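Local coordinates for defective in germ line development protein 3, isoform a (Caenorhabditis elegans, PDB 3N89) that forms a globular platform of four tandem KH domains that probably serves RNA-related regulation in germline development, at residues V30-F36 against Q82-G88; P77-Q83 against T191-Y196; L164-K169 against I245-L249; S320-N324 against L359-L364. All coordinates share one frame. Numbering follows the deposited sequence.

Interaction 1 (V30-F36 against Q82-G88); sequences VTLNMEF and QQVTITG
Two extended strands run antiparallel, V30-E35 against Q83-T87, with axes 4.4 Å apart at closest approach and 156° between directions. V30/G88, L32/I86 and M34/V84 are the hydrogen-bonded pairs. V30 N to G88 O and G88 N to V30 O are both 3.1 Å, L32 N to I86 O is 2.6 Å, I86 N to L32 O 2.8 Å, M34 N to V84 O 3.0 Å, V84 N to M34 O 2.8 Å. Past E35 the ladder gains one rung, F36 N to Q82 O at 2.9 Å. On the face carrying V30, L32, M34, V84 and I86, the I86 side chain (m, t) sits in the hollow between L32 (I86 CB to L32 CB 4.4 Å) and M34 (I86 CD1 to M34 SD 4.5 Å). The F36 ring, chi1 m, closes against the V84 bump, with F36 CD2 4.0 Å from V84 CB. These are the strands β1 and β' of the type I KH fold of the first KH domain. Helix 90-102 covers this face, bringing V93 to L32 and M100 to F36. On the other face, T31 OG1 hydrogen-bonds T87 OG1 and Q83 NE2 donates to E35 OE1, each at 2.7 Å. N33 ND2 bonds S262 OG on the next strand. The chain turns a corner at G88, where, at phi/psi 159/-166, a CB would jam against the carbonyl O of T87.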
# COMPACT_ATOMS: atom_id res chain seq x y z
N VAL A 30 -7.91 2.63 17.09
CA VAL A 30 -7.69 1.52 16.18
C VAL A 30 -6.34 1.55 15.49
O VAL A 30 -5.67 2.57 15.48
CB VAL A 30 -8.78 1.50 15.08
CG1 VAL A 30 -10.16 1.68 15.70
CG2 VAL A 30 -8.52 2.61 14.08
N THR A 31 -5.96 0.41 14.91
CA THR A 31 -4.72 0.28 14.17
C THR A 31 -5.06 0.00 12.70
O THR A 31 -5.91 -0.85 12.41
CB THR A 31 -3.86 -0.90 14.67
OG1 THR A 31 -3.36 -0.62 15.98
CG2 THR A 31 -2.68 -1.14 13.73
N LEU A 32 -4.42 0.72 11.78
CA LEU A 32 -4.64 0.49 10.36
C LEU A 32 -3.43 -0.28 9.82
O LEU A 32 -2.29 -0.04 10.24
CB LEU A 32 -4.82 1.81 9.61
CG LEU A 32 -5.04 1.69 8.10
CD1 LEU A 32 -6.27 0.82 7.81
CD2 LEU A 32 -5.21 3.08 7.49
N ASN A 33 -3.67 -1.20 8.89
CA ASN A 33 -2.60 -2.01 8.31
C ASN A 33 -2.55 -1.81 6.82
O ASN A 33 -3.56 -1.90 6.13
CB ASN A 33 -2.83 -3.49 8.60
CG ASN A 33 -2.98 -3.78 10.07
OD1 ASN A 33 -2.06 -3.53 10.86
ND2 ASN A 33 -4.13 -4.31 10.46
N MET A 34 -1.35 -1.54 6.31
CA MET A 34 -1.17 -1.33 4.88
C MET A 34 0.14 -1.94 4.45
O MET A 34 1.00 -2.24 5.27
CB MET A 34 -1.19 0.17 4.55
CG MET A 34 -2.53 0.86 4.75
SD MET A 34 -2.36 2.66 4.72
CE MET A 34 -1.89 2.92 2.99
N GLU A 35 0.29 -2.14 3.14
CA GLU A 35 1.50 -2.71 2.59
C GLU A 35 2.35 -1.62 1.94
O GLU A 35 1.84 -0.83 1.14
CB GLU A 35 1.15 -3.79 1.56
CG GLU A 35 1.16 -5.21 2.12
CD GLU A 35 0.16 -5.44 3.25
OE1 GLU A 35 0.18 -6.54 3.84
OE2 GLU A 35 -0.64 -4.53 3.55
N PHE A 36 3.62 -1.58 2.30
CA PHE A 36 4.58 -0.60 1.78
C PHE A 36 5.84 -1.35 1.33
O PHE A 36 6.32 -2.24 2.03
CB PHE A 36 4.94 0.42 2.87
CG PHE A 36 3.93 1.54 3.04
CD1 PHE A 36 4.18 2.80 2.50
CD2 PHE A 36 2.74 1.33 3.73
CE1 PHE A 36 3.27 3.85 2.65
CE2 PHE A 36 1.81 2.38 3.89
CZ PHE A 36 2.08 3.63 3.34
N GLN A 82 5.97 -6.88 4.52
CA GLN A 82 5.97 -5.45 4.21
C GLN A 82 4.77 -4.70 4.75
O GLN A 82 4.32 -3.73 4.15
CB GLN A 82 6.04 -5.25 2.69
CG GLN A 82 7.26 -5.88 2.06
CD GLN A 82 7.38 -5.58 0.59
OE1 GLN A 82 6.53 -5.96 -0.21
NE2 GLN A 82 8.46 -4.88 0.22
N GLN A 83 4.26 -5.14 5.90
CA GLN A 83 3.09 -4.51 6.49
C GLN A 83 3.45 -3.46 7.52
O GLN A 83 4.19 -3.72 8.47
CB GLN A 83 2.19 -5.56 7.12
CG GLN A 83 0.71 -5.29 6.95
CD GLN A 83 -0.14 -6.48 7.36
OE1 GLN A 83 -0.45 -6.66 8.54
NE2 GLN A 83 -0.49 -7.31 6.39
N VAL A 84 2.91 -2.27 7.31
CA VAL A 84 3.12 -1.15 8.21
C VAL A 84 1.83 -0.85 8.95
O VAL A 84 0.75 -0.84 8.35
CB VAL A 84 3.56 0.10 7.43
CG1 VAL A 84 3.05 1.36 8.12
CG2 VAL A 84 5.08 0.13 7.34
N THR A 85 1.93 -0.61 10.25
CA THR A 85 0.75 -0.33 11.04
C THR A 85 0.73 1.11 11.54
O THR A 85 1.76 1.68 11.89
CB THR A 85 0.65 -1.26 12.25
OG1 THR A 85 1.76 -1.00 13.12
CG2 THR A 85 0.71 -2.71 11.81
N ILE A 86 -0.47 1.69 11.56
CA ILE A 86 -0.66 3.05 12.02
C ILE A 86 -1.66 2.90 13.16
O ILE A 86 -2.74 2.34 12.96
CB ILE A 86 -1.24 3.93 10.88
CG1 ILE A 86 -0.35 3.78 9.63
CG2 ILE A 86 -1.31 5.40 11.32
CD1 ILE A 86 -0.77 4.62 8.45
N THR A 87 -1.30 3.38 14.35
CA THR A 87 -2.17 3.26 15.52
C THR A 87 -2.50 4.59 16.17
O THR A 87 -1.62 5.43 16.37
CB THR A 87 -1.51 2.37 16.60
OG1 THR A 87 -1.21 1.09 16.04
CG2 THR A 87 -2.45 2.21 17.80
N GLY A 88 -3.76 4.77 16.53
CA GLY A 88 -4.17 6.00 17.18
C GLY A 88 -5.65 6.25 17.04
O GLY A 88 -6.40 5.35 16.67

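Interaction 2 (P77-Q83 against T191-Y196); sequences PDPFAQQ and TLSTYY
The variable loop of the first KH domain, between its second and third strands, meets the end of the first strand of the third KH domain here. D78 to A81 form a type I turn, and D78 OD2 accepts from F80 N at 2.9 Å, an Asx turn. D78 OD1 also makes a salt bridge with R70. Opposite, strand 191-193 gives way to a turn in which Y196 N bonds S193 O at 2.8 Å. The nearest CA pair is P79 and Y195, 5.3 Å. The P79 ring lies on the Y195 ring (chi1 t) in a CH-pi contact: P79 CB is 3.5 Å from the Y195 ring centroid, 17° off the normal. P77 O sits at that ring's edge, 3.4 Å from Y195 CD1. With chi1 m, Y196 extends its OH to P79 O, a weak hydrogen bond of 2.8 Å. Further on, A81 CB is 3.6 Å from S193 OG. Strand 236-242 borders the contact, its I236 touching Q82 and T191, while strand 83-87 leads away from the loop.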
# COMPACT_ATOMS: atom_id res chain seq x y z
N PRO A 77 5.20 -18.04 2.93
CA PRO A 77 5.80 -16.71 2.97
C PRO A 77 5.20 -15.86 4.09
O PRO A 77 4.03 -16.00 4.42
CB PRO A 77 5.48 -16.14 1.59
CG PRO A 77 5.45 -17.36 0.72
CD PRO A 77 4.71 -18.37 1.58
N ASP A 78 6.02 -14.99 4.66
CA ASP A 78 5.58 -14.11 5.74
C ASP A 78 4.51 -13.15 5.22
O ASP A 78 4.77 -12.36 4.32
CB ASP A 78 6.77 -13.32 6.28
CG ASP A 78 6.40 -12.41 7.45
OD1 ASP A 78 7.28 -11.63 7.88
OD2 ASP A 78 5.25 -12.47 7.94
N PRO A 79 3.30 -13.22 5.78
CA PRO A 79 2.24 -12.32 5.33
C PRO A 79 2.44 -10.87 5.77
O PRO A 79 1.73 -9.97 5.31
CB PRO A 79 0.98 -12.95 5.93
CG PRO A 79 1.49 -13.57 7.20
CD PRO A 79 2.78 -14.21 6.75
N PHE A 80 3.40 -10.65 6.67
CA PHE A 80 3.67 -9.31 7.19
C PHE A 80 5.02 -8.75 6.75
O PHE A 80 5.49 -7.75 7.29
CB PHE A 80 3.60 -9.30 8.72
CG PHE A 80 2.32 -9.85 9.28
CD1 PHE A 80 1.08 -9.28 8.96
CD2 PHE A 80 2.34 -10.93 10.14
CE1 PHE A 80 -0.10 -9.78 9.51
CE2 PHE A 80 1.17 -11.44 10.69
CZ PHE A 80 -0.05 -10.87 10.38
N ALA A 81 5.65 -9.40 5.78
CA ALA A 81 6.96 -8.97 5.28
C ALA A 81 7.04 -7.46 5.04
O ALA A 81 8.06 -6.83 5.33
CB ALA A 81 7.28 -9.71 3.99
N GLN A 82 5.97 -6.88 4.52
CA GLN A 82 5.97 -5.45 4.21
C GLN A 82 4.77 -4.70 4.75
O GLN A 82 4.32 -3.73 4.15
CB GLN A 82 6.04 -5.25 2.69
CG GLN A 82 7.26 -5.88 2.06
CD GLN A 82 7.38 -5.58 0.59
OE1 GLN A 82 6.53 -5.96 -0.21
NE2 GLN A 82 8.46 -4.88 0.22
N GLN A 83 4.26 -5.14 5.90
CA GLN A 83 3.09 -4.51 6.49
C GLN A 83 3.45 -3.46 7.52
O GLN A 83 4.19 -3.72 8.47
CB GLN A 83 2.19 -5.56 7.12
CG GLN A 83 0.71 -5.29 6.95
CD GLN A 83 -0.14 -6.48 7.36
OE1 GLN A 83 -0.45 -6.66 8.54
NE2 GLN A 83 -0.49 -7.31 6.39
N THR A 191 7.56 -4.33 -5.54
CA THR A 191 7.82 -5.45 -4.66
C THR A 191 6.59 -5.77 -3.84
O THR A 191 6.22 -5.02 -2.93
CB THR A 191 8.96 -5.15 -3.67
OG1 THR A 191 8.69 -3.89 -3.02
CG2 THR A 191 10.29 -5.10 -4.37
N LEU A 192 5.96 -6.89 -4.16
CA LEU A 192 4.77 -7.31 -3.46
C LEU A 192 5.19 -8.41 -2.50
O LEU A 192 6.21 -9.06 -2.72
CB LEU A 192 3.74 -7.86 -4.45
CG LEU A 192 2.35 -8.13 -3.88
CD1 LEU A 192 1.67 -6.80 -3.61
CD2 LEU A 192 1.53 -8.96 -4.87
N SER A 193 4.42 -8.60 -1.44
CA SER A 193 4.72 -9.68 -0.51
C SER A 193 4.17 -10.94 -1.16
O SER A 193 2.96 -11.04 -1.40
CB SER A 193 4.03 -9.44 0.84
OG SER A 193 4.78 -8.54 1.63
N THR A 194 5.04 -11.89 -1.46
CA THR A 194 4.61 -13.13 -2.11
C THR A 194 3.26 -13.63 -1.61
O THR A 194 2.38 -13.99 -2.39
CB THR A 194 5.65 -14.23 -1.93
OG1 THR A 194 5.99 -14.32 -0.55
CG2 THR A 194 6.90 -13.90 -2.73
N TYR A 195 3.09 -13.62 -0.29
CA TYR A 195 1.85 -14.08 0.32
C TYR A 195 0.60 -13.66 -0.44
O TYR A 195 -0.30 -14.47 -0.67
CB TYR A 195 1.72 -13.53 1.75
CG TYR A 195 0.60 -14.15 2.54
CD1 TYR A 195 0.85 -15.19 3.44
CD2 TYR A 195 -0.73 -13.71 2.40
CE1 TYR A 195 -0.17 -15.78 4.18
CE2 TYR A 195 -1.77 -14.28 3.14
CZ TYR A 195 -1.47 -15.32 4.03
OH TYR A 195 -2.46 -15.91 4.78
N TYR A 196 0.56 -12.40 -0.84
CA TYR A 196 -0.61 -11.84 -1.52
C TYR A 196 -0.68 -12.04 -3.02
O TYR A 196 -1.63 -11.59 -3.67
CB TYR A 196 -0.72 -10.36 -1.18
CG TYR A 196 -0.75 -10.09 0.31
CD1 TYR A 196 0.31 -9.44 0.94
CD2 TYR A 196 -1.85 -10.47 1.08
CE1 TYR A 196 0.28 -9.18 2.31
CE2 TYR A 196 -1.88 -10.22 2.45
CZ TYR A 196 -0.81 -9.57 3.06
OH TYR A 196 -0.84 -9.30 4.40

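Interaction 3 (L164-K169 against I245-L249); sequences LIEAAK and IDNVL
Helix 164-169 and helix 245-249 run nearly antiparallel, at 149° and with axes 11.1 Å apart. They belong to the C-terminal helices of the second and third KH domains, which lie side by side on one continuous antiparallel sheet. The one hydrogen bond between the two segments is also a salt bridge. K169, almost fully extended (chi1 m, then t, t, t), places NZ 2.4 Å from D246 OD2, a very short distance. Backbone groups are served within each helix: A168 N to L164 O is 2.9 Å, K169 N to I165 O 2.7 Å, and L249 N to I245 O a weak 3.3 Å. N247 turns its ND2 to T217 O instead. I165 (m, t) fills the gap, its CG1 4.0 Å from I245 CG1 and 3.9 Å from L249 CD1. L164 CD2 lies 4.3 Å from I245 CD1, and K169 CE 3.8 Å from I245 CG2. F106 of strand 105-111 touches both L164 and L249 from the sheet. The chemistry pairs an apolar seam next to the sheet with a single charge pair at its partly exposed border.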
# COMPACT_ATOMS: atom_id res chain seq x y z
N LEU A 164 8.76 14.83 -11.15
CA LEU A 164 9.58 13.74 -11.68
C LEU A 164 9.34 13.52 -13.17
O LEU A 164 10.28 13.46 -13.96
CB LEU A 164 9.32 12.44 -10.91
CG LEU A 164 10.22 11.26 -11.28
CD1 LEU A 164 10.36 10.35 -10.08
CD2 LEU A 164 9.66 10.51 -12.48
N ILE A 165 8.07 13.39 -13.56
CA ILE A 165 7.75 13.19 -14.97
C ILE A 165 8.41 14.25 -15.85
O ILE A 165 9.09 13.94 -16.82
CB ILE A 165 6.23 13.22 -15.20
CG1 ILE A 165 5.57 12.06 -14.44
CG2 ILE A 165 5.94 13.13 -16.69
CD1 ILE A 165 4.08 11.89 -14.71
N GLU A 166 8.21 15.52 -15.49
CA GLU A 166 8.78 16.63 -16.25
C GLU A 166 10.29 16.45 -16.41
O GLU A 166 10.81 16.47 -17.54
CB GLU A 166 8.46 17.95 -15.56
CG GLU A 166 6.97 18.29 -15.53
CD GLU A 166 6.47 18.86 -16.84
OE1 GLU A 166 6.38 20.10 -16.97
OE2 GLU A 166 6.17 18.06 -17.76
N ALA A 167 10.99 16.29 -15.30
CA ALA A 167 12.43 16.10 -15.35
C ALA A 167 12.76 14.99 -16.34
O ALA A 167 13.70 15.09 -17.12
CB ALA A 167 12.96 15.74 -13.97
N ALA A 168 11.96 13.93 -16.31
CA ALA A 168 12.16 12.81 -17.22
C ALA A 168 11.95 13.25 -18.66
O ALA A 168 12.84 13.12 -19.50
CB ALA A 168 11.20 11.67 -16.87
N LYS A 169 10.77 13.80 -18.95
CA LYS A 169 10.45 14.26 -20.31
C LYS A 169 11.41 15.34 -20.81
O LYS A 169 11.59 15.50 -22.02
CB LYS A 169 9.01 14.76 -20.38
CG LYS A 169 7.99 13.63 -20.29
CD LYS A 169 6.56 14.11 -20.18
CE LYS A 169 5.62 12.91 -20.23
NZ LYS A 169 4.20 13.23 -19.96
N ILE A 245 6.65 6.78 -19.40
CA ILE A 245 6.59 7.23 -18.02
C ILE A 245 5.17 7.41 -17.48
O ILE A 245 4.87 6.93 -16.39
CB ILE A 245 7.39 8.55 -17.83
CG1 ILE A 245 7.29 9.02 -16.38
CG2 ILE A 245 6.88 9.61 -18.79
CD1 ILE A 245 7.78 8.00 -15.39
N ASP A 246 4.29 8.08 -18.22
CA ASP A 246 2.92 8.30 -17.75
C ASP A 246 2.12 7.01 -17.51
O ASP A 246 1.42 6.89 -16.51
CB ASP A 246 2.15 9.18 -18.73
CG ASP A 246 2.65 10.61 -18.74
OD1 ASP A 246 2.49 11.30 -17.71
OD2 ASP A 246 3.20 11.04 -19.78
N ASN A 247 2.23 6.06 -18.44
CA ASN A 247 1.50 4.80 -18.31
C ASN A 247 1.99 3.97 -17.13
O ASN A 247 1.19 3.41 -16.38
CB ASN A 247 1.64 3.99 -19.60
CG ASN A 247 1.17 4.76 -20.82
OD1 ASN A 247 1.45 5.95 -20.97
ND2 ASN A 247 0.46 4.07 -21.72
N VAL A 248 3.31 3.88 -16.96
CA VAL A 248 3.88 3.10 -15.88
C VAL A 248 3.37 3.55 -14.51
O VAL A 248 2.89 2.74 -13.71
CB VAL A 248 5.42 3.16 -15.87
CG1 VAL A 248 5.96 2.21 -14.81
CG2 VAL A 248 5.96 2.79 -17.23
N LEU A 249 3.47 4.85 -14.24
CA LEU A 249 3.01 5.38 -12.96
C LEU A 249 1.50 5.16 -12.81
O LEU A 249 0.96 5.31 -11.72
CB LEU A 249 3.36 6.87 -12.84
CG LEU A 249 4.86 7.23 -12.94
CD1 LEU A 249 5.05 8.68 -12.53
CD2 LEU A 249 5.69 6.33 -12.02

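Interaction 4 (S320-N324 against L359-L364); sequences SKEFN and LPANFL
S320 and K321 end the strand 311-321, with S320 at phi/psi 162/175. The chain then makes a tight 3-10 turn at E322 and F323, closed by N324 N to K321 O at 2.8 Å. This is the corner between the last strand and the C-terminal helix of the fourth KH domain, whose strand order is that of a type I KH fold. Against it comes L359-L364, from the chain that follows helix 325-335. It also holds a 3-10 turn, A361-F363, with F363 N to P360 O at 3.1 Å and L364 N to A361 O at 2.9 Å. The nearest CA pair is S320 and L364, 6.1 Å. L364 (m, t) does most of the packing: its CD2 is 3.4 Å from K321 CG and 4.4 Å from F323 CE2. F323 takes chi1 p, so that its CZ comes 3.8 Å from L359 CD2; H356 meets the same ring edge-to-face. The aliphatic part of K321 runs past L359 and F363, with K321 CE 3.5 Å from F363 O, and K321 NZ hydrogen-bonds Q199 O and L258 O. N324 ND2, which also bonds S290 O, donates to S320 OG at 3.2 Å and lies 4.1 Å from L364 CD1.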
# COMPACT_ATOMS: atom_id res chain seq x y z
N SER A 320 -10.46 -5.53 3.34
CA SER A 320 -10.89 -5.14 2.01
C SER A 320 -9.64 -4.68 1.28
O SER A 320 -8.56 -4.62 1.87
CB SER A 320 -11.88 -3.98 2.09
OG SER A 320 -12.56 -3.79 0.86
N LYS A 321 -9.76 -4.37 -0.01
CA LYS A 321 -8.61 -3.90 -0.77
C LYS A 321 -8.56 -2.38 -0.64
O LYS A 321 -9.61 -1.73 -0.59
CB LYS A 321 -8.71 -4.32 -2.24
CG LYS A 321 -8.53 -5.83 -2.43
CD LYS A 321 -8.61 -6.24 -3.89
CE LYS A 321 -8.28 -7.72 -4.06
NZ LYS A 321 -6.93 -8.06 -3.50
N GLU A 322 -7.35 -1.82 -0.57
CA GLU A 322 -7.15 -0.38 -0.41
C GLU A 322 -8.13 0.52 -1.14
O GLU A 322 -8.83 1.31 -0.51
CB GLU A 322 -5.73 0.02 -0.82
CG GLU A 322 -4.92 0.65 0.33
CD GLU A 322 -3.79 1.53 -0.14
OE1 GLU A 322 -2.97 1.08 -0.97
OE2 GLU A 322 -3.72 2.69 0.32
N PHE A 323 -8.17 0.39 -2.46
CA PHE A 323 -9.04 1.22 -3.29
C PHE A 323 -10.46 1.32 -2.75
O PHE A 323 -11.14 2.32 -2.95
CB PHE A 323 -9.07 0.69 -4.73
CG PHE A 323 -10.07 -0.41 -4.96
CD1 PHE A 323 -11.37 -0.11 -5.35
CD2 PHE A 323 -9.71 -1.73 -4.76
CE1 PHE A 323 -12.30 -1.13 -5.56
CE2 PHE A 323 -10.64 -2.76 -4.97
CZ PHE A 323 -11.93 -2.45 -5.37
N ASN A 324 -10.90 0.28 -2.05
CA ASN A 324 -12.25 0.21 -1.50
C ASN A 324 -12.31 0.73 -0.06
O ASN A 324 -13.29 0.50 0.65
CB ASN A 324 -12.73 -1.24 -1.59
CG ASN A 324 -14.23 -1.36 -1.51
OD1 ASN A 324 -14.96 -0.42 -1.80
ND2 ASN A 324 -14.70 -2.54 -1.14
N LEU A 359 -13.53 -5.42 -11.30
CA LEU A 359 -12.93 -6.41 -10.40
C LEU A 359 -13.92 -7.50 -9.97
O LEU A 359 -14.92 -7.22 -9.31
CB LEU A 359 -12.39 -5.72 -9.15
CG LEU A 359 -11.76 -6.68 -8.13
CD1 LEU A 359 -10.36 -7.04 -8.58
CD2 LEU A 359 -11.74 -6.03 -6.74
N PRO A 360 -13.63 -8.76 -10.32
CA PRO A 360 -14.52 -9.87 -9.95
C PRO A 360 -14.71 -9.96 -8.43
O PRO A 360 -13.74 -9.90 -7.67
CB PRO A 360 -13.81 -11.09 -10.52
CG PRO A 360 -13.08 -10.53 -11.71
CD PRO A 360 -12.52 -9.24 -11.15
N ALA A 361 -15.96 -10.13 -8.01
CA ALA A 361 -16.32 -10.21 -6.59
C ALA A 361 -15.44 -11.11 -5.72
O ALA A 361 -15.01 -10.71 -4.65
CB ALA A 361 -17.78 -10.65 -6.47
N ASN A 362 -15.17 -12.32 -6.19
CA ASN A 362 -14.35 -13.28 -5.45
C ASN A 362 -13.07 -12.71 -4.83
O ASN A 362 -12.65 -13.13 -3.75
N PHE A 363 -12.46 -11.75 -5.51
CA PHE A 363 -11.22 -11.13 -5.04
C PHE A 363 -11.33 -10.39 -3.71
O PHE A 363 -10.36 -10.29 -2.95
CB PHE A 363 -10.68 -10.18 -6.12
CG PHE A 363 -9.93 -10.88 -7.22
CD1 PHE A 363 -8.59 -11.21 -7.07
CD2 PHE A 363 -10.58 -11.23 -8.41
CE1 PHE A 363 -7.90 -11.88 -8.07
CE2 PHE A 363 -9.90 -11.91 -9.43
CZ PHE A 363 -8.55 -12.24 -9.25
N LEU A 364 -12.52 -9.88 -3.41
CA LEU A 364 -12.75 -9.14 -2.17
C LEU A 364 -13.31 -10.03 -1.06
O LEU A 364 -13.77 -9.54 -0.02
CB LEU A 364 -13.70 -7.96 -2.42
CG LEU A 364 -13.14 -6.84 -3.31
CD1 LEU A 364 -14.20 -5.78 -3.54
CD2 LEU A 364 -11.92 -6.23 -2.63

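How the interactions relate
Interactions 1 and 2 share Q82 and Q83, and their centres are 13 Å apart. E35 OE1 of the first lies 3.0 Å from Y196 OH of the second, so the first domain's sheet and its variable loop meet the third domain together. Interaction 4 is on the same seven-strand sheet as interaction 1, across the strand 260-268. M34 CE comes 3.2 Å from E322 OE2, and R101 bonds both E35 O and E322. Interaction 3 is remote, with centres 28 to 29 Å from the others. It lies on the six-strand sheet, whose strand 186-193 continues into interaction 2. Interactions 2 and 3 each join two KH domains; the fourth meets the first where M34 touches E322.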